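Local coordinates for protein molinate hydrolase (Gulosibacter molinativorax, PDB 4UB9) that hydrolyses the thiocarbamate herbicide molinate and belongs to the zinc-binding amidohydrolase family, at residues T291-D296 / I316-E321; R360-K363 / P367-L370. All coordinates share one frame; numbering follows the deposited sequence.

How the interactions relate
Both interactions belong to the amidohydrolase barrel, interaction 1 in its outer helical layer and interaction 2 between that layer and a strand. Interaction 1 (291-296 with 316-321) joins two successive outer helices; interaction 2 (360-363 with 367-370) joins a later helix to the strand it leads into. Their centres are 14 Å apart, and the two meet at helix 313-322: Leu319 CD1 lies 3.8 Å from Met361 CE, and Ile316 CD1 packs 3.5 Å from Arg360 NH2. Leu319, a partner of Ile293, and Met361, a partner of Leu368, thus join the two contacts directly. Zinc is bound by His282 and His302; interaction 1 is away from this site, whereas the Met361 side chain is about 10 Å from that of His302.

Interaction 1 (T291-D296 / I316-E321); sequences TAIERD and IEKLLE
Ile293 overlaps the aliphatic stem of Lys318, its CG2 methyl lying 4.0 Å from Lys318 CB and 4.1 Å from Lys318 CD. The contact joins helix 286-294 to helix 313-322, two consecutive outer helices of the TIM-barrel-type amidohydrolase fold, with strand 299-301 between them in sequence. Ile293 divides its branches between two partners. CG2 is anti to the backbone N and serves the lysine, while the CG1 branch (chi1 -75°) runs to Leu319, where CD1 comes within 3.9 Å of Leu319 CD2. The isoleucine and leucine side chains cross at about a right angle; the atoms that meet are Ile293 CG1 and CD1 with Leu319 CD2, and Ile293 CD1 also comes 4.1 Å from Leu319 CG. Met300 on strand 299-301 touches both residues, which places this apolar half of the interface against the barrel.

The outer half is ionic. Lys318 stays extended beyond CG and passes from Ile293 to Glu294, where NZ donates a hydrogen bond of 2.9 Å to Glu294 OE2 within a salt bridge. Glu294 meets it with a chain bent at chi2 (-56°), and the two side chains cross nearly perpendicularly. Asn290 OD1 also accepts from NZ, so the ammonium group has two hydrogen-bonding partners on helix 286-294; Glu314 adds a weak, long ion pair. A methionine in place of Lys318 would probably still cover part of Ile293 but strip Glu294 and Asn290 of their shared donor, letting the exposed carboxylate turn more freely. Further along, Asp296 OD1 forms a salt bridge with Lys322 and adds a second ionic tie to helix 313-322. At the first bridge, Lys318 NZ approaches Glu294 OE2 from above the carboxylate, 35° out of its plane.

Interaction 2 (R360-K363 / P367-L370); sequences RMIK and PLVL
Backbone hydrogen bonds tie Ser326 to both Pro367 and Val369, on either side in sequence of Leu368, whose side chain packs against Met361 and Ile362. Having no N-H of its own, Pro367 can enter this backbone pairing only as an acceptor, through its carbonyl oxygen. These bonds belong to the parallel pairing of strands 326-328 and 368-370, which the chain links through intervening helices in a beta-alpha-beta crossover of the barrel. Helix 353-363 is the last of those helices, and a short turn of three residues separates segment 360-363 from segment 367-370.

Across the contact Leu368 is the common partner. Its CB points toward the helix, and chi1 of -69° sets CG anti to the carbonyl carbon, with the two methyls spread over neighbouring residues of the helix. CD1 takes Ile362: it is 4.0 Å from Ile362 CG1 and 4.2 Å from Ile362 CA, so it lies against the helix backbone as well as the branch. Although Ile362 turns its CB away from the strand, CG1 stands beside its backbone N and still supplies contact surface. The two side chains cross at about a right angle. CD2 takes Met361 more loosely, with Leu368 CD2 lying 4.4 Å from Met361 CE, the terminal methyl.

Neighbouring elements extend the packing in different directions. Leu368 also touches Val328 on the adjacent strand, Met361 meets Leu319 of helix 313-322, and Ile362 meets Met408 of helix 400-410. All the close approaches between the two segments are between carbon atoms, and Met361 and Leu368 are buried; the contact therefore relies on shape and exclusion of water, while backbone hydrogen bonds of Pro367 and Val369 go to Ser326 and those of Leu370 to Gly96 and Ala421.

Interaction 1 (T291-D296 / I316-E321)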
ATOM      1  N   THR A 291       1.817 -35.264   6.196  1.00 37.20           N
ATOM      2  CA  THR A 291       2.479 -35.158   7.515  1.00 36.29           C
ATOM      3  C   THR A 291       1.478 -35.298   8.633  1.00 39.15           C
ATOM      4  O   THR A 291       1.739 -35.929   9.655  1.00 40.64           O
ATOM      5  CB  THR A 291       3.250 -33.836   7.608  1.00 35.08           C
ATOM      6  OG1 THR A 291       4.361 -33.879   6.696  1.00 37.17           O
ATOM      7  CG2 THR A 291       3.755 -33.576   8.983  1.00 36.37           C
ATOM      8  N   ALA A 292       0.308 -34.706   8.434  1.00 38.79           N
ATOM      9  CA  ALA A 292      -0.738 -34.791   9.446  1.00 36.33           C
ATOM     10  C   ALA A 292      -1.238 -36.244   9.619  1.00 34.42           C
ATOM     11  O   ALA A 292      -1.513 -36.724  10.728  1.00 33.20           O
ATOM     12  CB  ALA A 292      -1.884 -33.889   9.088  1.00 34.57           C
ATOM     13  N   ILE A 293      -1.393 -36.896   8.506  1.00 29.72           N
ATOM     14  CA  ILE A 293      -1.833 -38.285   8.483  1.00 33.16           C
ATOM     15  C   ILE A 293      -0.830 -39.181   9.218  1.00 35.70           C
ATOM     16  O   ILE A 293      -1.189 -40.013  10.037  1.00 36.28           O
ATOM     17  CB  ILE A 293      -1.965 -38.763   7.029  1.00 32.56           C
ATOM     18  CG1 ILE A 293      -3.227 -38.167   6.402  1.00 35.98           C
ATOM     19  CG2 ILE A 293      -2.074 -40.280   6.972  1.00 33.65           C
ATOM     20  CD1 ILE A 293      -3.278 -38.298   4.900  1.00 35.54           C
ATOM     21  N   GLU A 294       0.449 -38.943   8.943  1.00 35.64           N
ATOM     22  CA  GLU A 294       1.506 -39.714   9.561  1.00 40.47           C
ATOM     23  C   GLU A 294       1.632 -39.486  11.067  1.00 37.31           C
ATOM     24  O   GLU A 294       2.269 -40.250  11.737  1.00 38.95           O
ATOM     25  CB  GLU A 294       2.852 -39.444   8.867  1.00 43.40           C
ATOM     26  CG  GLU A 294       2.979 -40.165   7.519  1.00 44.67           C
ATOM     27  CD  GLU A 294       2.773 -41.686   7.613  1.00 44.90           C
ATOM     28  OE1 GLU A 294       3.358 -42.302   8.525  1.00 57.78           O
ATOM     29  OE2 GLU A 294       2.048 -42.268   6.776  1.00 44.29           O
ATOM     30  N   ARG A 295       1.015 -38.434  11.586  1.00 40.11           N
ATOM     31  CA  ARG A 295       0.918 -38.209  13.037  1.00 34.72           C
ATOM     32  C   ARG A 295      -0.403 -38.711  13.615  1.00 35.55           C
ATOM     33  O   ARG A 295      -0.718 -38.441  14.761  1.00 32.26           O
ATOM     34  CB  ARG A 295       1.047 -36.721  13.357  1.00 37.28           C
ATOM     35  CG  ARG A 295       2.324 -36.036  12.887  1.00 34.79           C
ATOM     36  CD  ARG A 295       3.496 -36.720  13.464  1.00 33.97           C
ATOM     37  NE  ARG A 295       4.763 -35.997  13.347  1.00 39.49           N
ATOM     38  CZ  ARG A 295       5.454 -35.872  12.225  1.00 42.01           C
ATOM     39  NH1 ARG A 295       4.958 -36.301  11.055  1.00 39.82           N
ATOM     40  NH2 ARG A 295       6.653 -35.306  12.284  1.00 42.76           N
ATOM     41  N   ASP A 296      -1.190 -39.421  12.807  1.00 37.46           N
ATOM     42  CA  ASP A 296      -2.491 -39.931  13.256  1.00 40.90           C
ATOM     43  C   ASP A 296      -3.345 -38.838  13.919  1.00 36.08           C
ATOM     44  O   ASP A 296      -3.904 -39.012  14.983  1.00 38.56           O
ATOM     45  CB  ASP A 296      -2.313 -41.120  14.219  1.00 45.25           C
ATOM     46  CG  ASP A 296      -1.609 -42.311  13.557  1.00 47.49           C
ATOM     47  OD1 ASP A 296      -2.059 -42.798  12.492  1.00 49.83           O
ATOM     48  OD2 ASP A 296      -0.617 -42.778  14.125  1.00 57.61           O
ATOM     49  N   ILE A 316      -5.210 -40.882  -0.299  1.00 32.66           N
ATOM     50  CA  ILE A 316      -6.581 -41.290  -0.010  1.00 34.53           C
ATOM     51  C   ILE A 316      -6.568 -42.664   0.608  1.00 36.41           C
ATOM     52  O   ILE A 316      -7.304 -42.939   1.580  1.00 38.79           O
ATOM     53  CB  ILE A 316      -7.443 -41.268  -1.263  1.00 38.19           C
ATOM     54  CG1 ILE A 316      -7.780 -39.814  -1.626  1.00 41.34           C
ATOM     55  CG2 ILE A 316      -8.718 -42.041  -1.039  1.00 42.79           C
ATOM     56  CD1 ILE A 316      -8.461 -39.648  -2.965  1.00 40.17           C
ATOM     57  N   GLU A 317      -5.730 -43.546   0.070  1.00 37.68           N
ATOM     58  CA  GLU A 317      -5.631 -44.928   0.607  1.00 42.59           C
ATOM     59  C   GLU A 317      -5.142 -44.986   2.048  1.00 35.32           C
ATOM     60  O   GLU A 317      -5.647 -45.750   2.863  1.00 35.49           O
ATOM     61  CB  GLU A 317      -4.753 -45.794  -0.291  1.00 54.25           C
ATOM     62  CG  GLU A 317      -5.507 -46.290  -1.521  1.00 67.60           C
ATOM     63  CD  GLU A 317      -4.545 -46.553  -2.684  1.00 83.13           C
ATOM     64  OE1 GLU A 317      -4.986 -46.475  -3.843  1.00 87.40           O
ATOM     65  OE2 GLU A 317      -3.337 -46.824  -2.438  1.00 89.67           O
ATOM     66  N   LYS A 318      -4.232 -44.101   2.396  1.00 35.66           N
ATOM     67  CA  LYS A 318      -3.849 -43.967   3.814  1.00 38.07           C
ATOM     68  C   LYS A 318      -5.016 -43.554   4.716  1.00 41.36           C
ATOM     69  O   LYS A 318      -5.121 -43.997   5.858  1.00 39.29           O
ATOM     70  CB  LYS A 318      -2.760 -42.941   4.002  1.00 37.54           C
ATOM     71  CG  LYS A 318      -1.424 -43.324   3.429  1.00 39.03           C
ATOM     72  CD  LYS A 318      -0.330 -42.431   3.991  1.00 41.34           C
ATOM     73  CE  LYS A 318       0.960 -42.533   3.194  1.00 40.97           C
ATOM     74  NZ  LYS A 318       2.060 -41.862   3.954  1.00 45.77           N
ATOM     75  N   LEU A 319      -5.861 -42.666   4.215  1.00 37.89           N
ATOM     76  CA  LEU A 319      -6.984 -42.194   5.010  1.00 37.59           C
ATOM     77  C   LEU A 319      -7.944 -43.354   5.272  1.00 38.88           C
ATOM     78  O   LEU A 319      -8.495 -43.507   6.378  1.00 39.92           O
ATOM     79  CB  LEU A 319      -7.737 -41.062   4.294  1.00 37.23           C
ATOM     80  CG  LEU A 319      -7.039 -39.700   4.265  1.00 35.09           C
ATOM     81  CD1 LEU A 319      -7.743 -38.736   3.326  1.00 32.89           C
ATOM     82  CD2 LEU A 319      -6.975 -39.085   5.650  1.00 35.03           C
ATOM     83  N   LEU A 320      -8.164 -44.138   4.239  1.00 39.33           N
ATOM     84  CA  LEU A 320      -9.050 -45.308   4.327  1.00 38.41           C
ATOM     85  C   LEU A 320      -8.457 -46.354   5.260  1.00 41.06           C
ATOM     86  O   LEU A 320      -9.098 -46.823   6.181  1.00 41.36           O
ATOM     87  CB  LEU A 320      -9.252 -45.921   2.954  1.00 35.87           C
ATOM     88  CG  LEU A 320     -10.118 -45.039   2.038  1.00 38.28           C
ATOM     89  CD1 LEU A 320     -10.089 -45.574   0.619  1.00 35.88           C
ATOM     90  CD2 LEU A 320     -11.559 -44.894   2.531  1.00 35.49           C
ATOM     91  N   GLU A 321      -7.191 -46.649   5.053  1.00 41.41           N
ATOM     92  CA  GLU A 321      -6.528 -47.675   5.817  1.00 43.92           C
ATOM     93  C   GLU A 321      -6.477 -47.273   7.306  1.00 39.88           C
ATOM     94  O   GLU A 321      -6.780 -48.062   8.155  1.00 37.98           O
ATOM     95  CB  GLU A 321      -5.129 -47.925   5.204  1.00 55.67           C
ATOM     96  CG  GLU A 321      -4.408 -49.170   5.701  1.00 65.20           C
ATOM     97  CD  GLU A 321      -3.522 -48.911   6.917  1.00 81.16           C
ATOM     98  OE1 GLU A 321      -2.897 -47.818   7.013  1.00 93.14           O
ATOM     99  OE2 GLU A 321      -3.444 -49.811   7.792  1.00 97.06           O
TER

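Interaction 2 (R360-K363 / P367-L370)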
ATOM      1  N   ARG A 360     -13.608 -36.472  -4.984  1.00 37.37           N
ATOM      2  CA  ARG A 360     -12.899 -37.753  -4.895  1.00 33.04           C
ATOM      3  C   ARG A 360     -12.883 -38.299  -3.474  1.00 37.00           C
ATOM      4  O   ARG A 360     -12.968 -39.513  -3.269  1.00 37.23           O
ATOM      5  CB  ARG A 360     -11.501 -37.635  -5.434  1.00 34.24           C
ATOM      6  CG  ARG A 360     -11.505 -37.382  -6.935  1.00 35.46           C
ATOM      7  CD  ARG A 360     -10.117 -37.033  -7.458  1.00 36.23           C
ATOM      8  NE  ARG A 360      -9.145 -38.016  -6.990  1.00 36.90           N
ATOM      9  CZ  ARG A 360      -7.934 -37.768  -6.524  1.00 35.58           C
ATOM     10  NH1 ARG A 360      -7.448 -36.535  -6.414  1.00 40.97           N
ATOM     11  NH2 ARG A 360      -7.216 -38.781  -6.136  1.00 41.40           N
ATOM     12  N   MET A 361     -12.852 -37.420  -2.487  1.00 31.50           N
ATOM     13  CA  MET A 361     -12.896 -37.886  -1.124  1.00 32.71           C
ATOM     14  C   MET A 361     -14.243 -38.531  -0.810  1.00 34.38           C
ATOM     15  O   MET A 361     -14.338 -39.528  -0.084  1.00 39.00           O
ATOM     16  CB  MET A 361     -12.627 -36.749  -0.164  1.00 31.92           C
ATOM     17  CG  MET A 361     -11.248 -36.184  -0.328  1.00 36.45           C
ATOM     18  SD  MET A 361      -9.993 -36.937   0.726  1.00 44.80           S
ATOM     19  CE  MET A 361     -10.451 -36.202   2.315  1.00 39.26           C
ATOM     20  N   ILE A 362     -15.288 -37.880  -1.264  1.00 35.72           N
ATOM     21  CA  ILE A 362     -16.639 -38.336  -1.022  1.00 36.41           C
ATOM     22  C   ILE A 362     -16.798 -39.690  -1.693  1.00 37.95           C
ATOM     23  O   ILE A 362     -17.283 -40.627  -1.088  1.00 36.86           O
ATOM     24  CB  ILE A 362     -17.666 -37.342  -1.603  1.00 38.43           C
ATOM     25  CG1 ILE A 362     -17.805 -36.122  -0.698  1.00 35.53           C
ATOM     26  CG2 ILE A 362     -19.055 -37.994  -1.794  1.00 39.25           C
ATOM     27  CD1 ILE A 362     -18.299 -34.874  -1.414  1.00 38.64           C
ATOM     28  N   LYS A 363     -16.394 -39.740  -2.952  1.00 36.55           N
ATOM     29  CA  LYS A 363     -16.510 -40.917  -3.783  1.00 40.03           C
ATOM     30  C   LYS A 363     -15.749 -42.096  -3.225  1.00 38.87           C
ATOM     31  O   LYS A 363     -16.238 -43.206  -3.214  1.00 41.87           O
ATOM     32  CB  LYS A 363     -16.022 -40.623  -5.211  1.00 47.51           C
ATOM     33  CG  LYS A 363     -16.097 -41.826  -6.148  1.00 56.35           C
ATOM     34  CD  LYS A 363     -17.494 -42.487  -6.129  1.00 68.26           C
ATOM     35  CE  LYS A 363     -17.488 -44.024  -6.110  1.00 74.81           C
ATOM     36  NZ  LYS A 363     -17.808 -44.603  -7.444  1.00 77.27           N
ATOM     37  N   PRO A 367     -13.679 -40.970   5.821  1.00 40.79           N
ATOM     38  CA  PRO A 367     -14.469 -40.421   6.917  1.00 36.49           C
ATOM     39  C   PRO A 367     -14.421 -38.882   6.944  1.00 39.61           C
ATOM     40  O   PRO A 367     -13.318 -38.282   6.935  1.00 34.02           O
ATOM     41  CB  PRO A 367     -13.772 -40.991   8.170  1.00 39.31           C
ATOM     42  CG  PRO A 367     -12.952 -42.142   7.686  1.00 38.02           C
ATOM     43  CD  PRO A 367     -12.546 -41.790   6.303  1.00 39.18           C
ATOM     44  N   LEU A 368     -15.595 -38.262   6.998  1.00 34.58           N
ATOM     45  CA  LEU A 368     -15.718 -36.825   6.782  1.00 31.95           C
ATOM     46  C   LEU A 368     -16.441 -36.174   7.910  1.00 30.16           C
ATOM     47  O   LEU A 368     -17.457 -36.662   8.384  1.00 32.70           O
ATOM     48  CB  LEU A 368     -16.455 -36.537   5.443  1.00 32.35           C
ATOM     49  CG  LEU A 368     -15.654 -36.897   4.191  1.00 33.71           C
ATOM     50  CD1 LEU A 368     -16.530 -37.014   2.951  1.00 34.57           C
ATOM     51  CD2 LEU A 368     -14.552 -35.871   3.949  1.00 36.43           C
ATOM     52  N   VAL A 369     -15.959 -35.008   8.264  1.00 33.34           N
ATOM     53  CA  VAL A 369     -16.540 -34.192   9.320  1.00 32.04           C
ATOM     54  C   VAL A 369     -16.971 -32.810   8.841  1.00 33.79           C
ATOM     55  O   VAL A 369     -16.290 -32.138   8.069  1.00 28.59           O
ATOM     56  CB  VAL A 369     -15.536 -33.991  10.438  1.00 34.56           C
ATOM     57  CG1 VAL A 369     -15.983 -32.884  11.407  1.00 35.70           C
ATOM     58  CG2 VAL A 369     -15.361 -35.307  11.183  1.00 33.67           C
ATOM     59  N   LEU A 370     -18.159 -32.398   9.280  1.00 34.57           N
ATOM     60  CA  LEU A 370     -18.662 -31.086   8.932  1.00 31.95           C
ATOM     61  C   LEU A 370     -17.918 -30.022   9.730  1.00 29.22           C
ATOM     62  O   LEU A 370     -17.842 -30.077  10.968  1.00 29.63           O
ATOM     63  CB  LEU A 370     -20.173 -30.975   9.194  1.00 32.37           C
ATOM     64  CG  LEU A 370     -20.870 -29.658   8.795  1.00 31.38           C
ATOM     65  CD1 LEU A 370     -22.335 -29.939   8.501  1.00 33.26           C
ATOM     66  CD2 LEU A 370     -20.786 -28.578   9.879  1.00 35.87           C
TER